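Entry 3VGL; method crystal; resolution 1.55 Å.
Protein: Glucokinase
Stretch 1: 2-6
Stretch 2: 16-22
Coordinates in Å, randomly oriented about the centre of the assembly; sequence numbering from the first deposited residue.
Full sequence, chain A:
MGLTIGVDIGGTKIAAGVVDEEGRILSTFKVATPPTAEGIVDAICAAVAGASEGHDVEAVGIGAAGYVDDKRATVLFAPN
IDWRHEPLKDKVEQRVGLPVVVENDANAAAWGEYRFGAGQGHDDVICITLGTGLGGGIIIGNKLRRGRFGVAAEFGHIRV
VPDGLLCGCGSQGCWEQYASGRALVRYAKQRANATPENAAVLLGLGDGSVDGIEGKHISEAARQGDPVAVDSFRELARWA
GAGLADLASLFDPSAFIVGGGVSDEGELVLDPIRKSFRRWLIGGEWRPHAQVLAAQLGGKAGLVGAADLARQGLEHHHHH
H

Stretch 1, residues 2-6: GLTIG
Stretch 2, residues 16-22: AGVVDEE

Two antiparallel strands form this contact, 16-19 running against the strand that ends stretch 1 at 160° between their N-to-C directions, with axes 4.6 Å apart at closest approach. The register is set by three bridges: T4 with V19 and G6 with G17 are hydrogen-bonded pairs (CA-CA 5.7 and 5.5 Å), and I5 with V18 between them is a non-hydrogen-bonded pair whose CA atoms draw in to 4.4 Å. Extended backbones build this ladder: phi/psi near -124/168 at T4, -107/135 at I5 and -106/139 at G6, against -165/155 at G17, -80/134 at V18 and -130/132 at V19.

Backbone hydrogen bonds tie the two pairs that flank I5-V18. G6 N donates to G17 O and G17 N to G6 O, both at 2.9 Å, closing one tight ring. At the other pair V19 N reaches T4 O at 2.9 Å, but the return bond from T4 N to V19 O is weak at 3.4 Å, so this ring is lopsided. Each of the acceptors T4 O, G17 O and G6 O also takes a CA-H...O contact: V18 CA to T4 O at 3.4 Å, I5 CA to G17 O at 3.3 Å and A16 CA to G6 O at 3.0 Å.

Apolar packing lies on the face bearing I5 and V18. I5 (chi1 -77°, m; chi2 -100°, off the wells) brings CD1 to 3.3 Å from CG2 of V18, whose chi1 is t at 166°, while I5 CG2 lies 4.5 Å from A16 CB. L3, m at chi1 and t at chi2, sets out sideways, yet its end comes nearer: CD1 is 3.8 Å from V18 CG1 and CD2 is 3.7 Å from D20 CB. Beta-branched I5 and V18 suit this buried face, while L3 stays partly exposed at its margin, and V18 gives up the most area to the partner stretch, 62 Å² of the 467 Å² buried in total.

The other face carries T4 (chi1 p) and V19 (chi1 t, -180°). Threonine combines a beta-branched shape with a hydroxyl whose OG1 is hydrogen-bonded elsewhere in the structure. G6 and G17 leave their cross-strand pair without side chains on this face.

A polar clasp closes the exposed end. E21, at phi/psi -68/-21, starts sideways, but with chi1 m at -52°, chi2 -102° and chi3 24° its end comes nearer, and G2 N donates to E21 OE2 at 2.7 Å. D20 (chi1 p, 76°) instead leads its end away from stretch 1, and its OD1 accepts from E22 N at 3.0 Å, within the segment that follows the strand.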

# COMPACT_ATOMS: atom_id res chain seq x y z
N GLY A 2 -44.71 -19.09 16.79
CA GLY A 2 -44.21 -19.86 17.96
C GLY A 2 -42.76 -19.53 18.24
O GLY A 2 -42.27 -18.45 17.88
N LEU A 3 -42.07 -20.47 18.87
CA LEU A 3 -40.65 -20.31 19.19
C LEU A 3 -39.78 -21.06 18.20
O LEU A 3 -40.11 -22.16 17.78
CB LEU A 3 -40.37 -20.85 20.59
CG LEU A 3 -41.25 -20.30 21.72
CD1 LEU A 3 -40.90 -21.04 22.98
CD2 LEU A 3 -41.04 -18.83 21.90
N THR A 4 -38.67 -20.44 17.84
CA THR A 4 -37.63 -21.10 17.05
C THR A 4 -36.32 -21.01 17.80
O THR A 4 -36.21 -20.28 18.79
CB THR A 4 -37.47 -20.41 15.68
OG1 THR A 4 -37.21 -19.02 15.91
CG2 THR A 4 -38.74 -20.57 14.86
N ILE A 5 -35.33 -21.77 17.35
CA ILE A 5 -33.99 -21.68 17.90
C ILE A 5 -33.10 -21.00 16.88
O ILE A 5 -33.20 -21.29 15.70
CB ILE A 5 -33.41 -23.10 18.20
CG1 ILE A 5 -34.02 -23.66 19.49
CG2 ILE A 5 -31.87 -23.08 18.27
CD1 ILE A 5 -33.13 -23.50 20.72
N GLY A 6 -32.28 -20.06 17.35
CA GLY A 6 -31.19 -19.52 16.50
C GLY A 6 -29.87 -20.08 16.98
O GLY A 6 -29.64 -20.20 18.19
N ALA A 16 -26.45 -20.48 20.93
CA ALA A 16 -27.80 -20.77 20.52
C ALA A 16 -28.78 -20.26 21.56
O ALA A 16 -28.44 -20.08 22.73
CB ALA A 16 -27.99 -22.26 20.29
N GLY A 17 -30.00 -20.01 21.10
CA GLY A 17 -31.06 -19.64 22.02
C GLY A 17 -32.42 -19.76 21.40
O GLY A 17 -32.57 -19.69 20.19
N VAL A 18 -33.42 -19.95 22.27
CA VAL A 18 -34.80 -19.90 21.85
C VAL A 18 -35.19 -18.43 21.76
O VAL A 18 -34.85 -17.64 22.64
CB VAL A 18 -35.71 -20.67 22.87
CG1 VAL A 18 -37.17 -20.34 22.66
CG2 VAL A 18 -35.44 -22.18 22.74
N VAL A 19 -35.86 -18.08 20.68
CA VAL A 19 -36.22 -16.69 20.41
C VAL A 19 -37.69 -16.63 20.06
O VAL A 19 -38.18 -17.43 19.25
CB VAL A 19 -35.38 -16.11 19.24
CG1 VAL A 19 -35.76 -14.65 18.98
CG2 VAL A 19 -33.87 -16.24 19.50
N ASP A 20 -38.39 -15.70 20.71
CA ASP A 20 -39.81 -15.54 20.44
C ASP A 20 -40.05 -14.60 19.28
O ASP A 20 -39.09 -14.13 18.65
CB ASP A 20 -40.62 -15.17 21.71
CG ASP A 20 -40.47 -13.70 22.15
OD1 ASP A 20 -39.84 -12.88 21.47
OD2 ASP A 20 -41.03 -13.35 23.20
N GLU A 21 -41.33 -14.34 19.00
CA GLU A 21 -41.75 -13.55 17.82
C GLU A 21 -41.34 -12.09 17.88
O GLU A 21 -41.27 -11.42 16.86
CB GLU A 21 -43.27 -13.64 17.66
CG GLU A 21 -43.84 -15.07 17.65
CD GLU A 21 -44.19 -15.55 16.25
OE1 GLU A 21 -43.61 -15.03 15.28
OE2 GLU A 21 -45.06 -16.45 16.13
N GLU A 22 -41.08 -11.59 19.09
CA GLU A 22 -40.64 -10.20 19.29
C GLU A 22 -39.12 -10.09 19.48
O GLU A 22 -38.60 -9.02 19.86
CB GLU A 22 -41.39 -9.56 20.47
CG GLU A 22 -42.79 -9.08 20.13
CD GLU A 22 -43.80 -10.21 20.06
OE1 GLU A 22 -44.24 -10.67 21.14
OE2 GLU A 22 -44.15 -10.63 18.94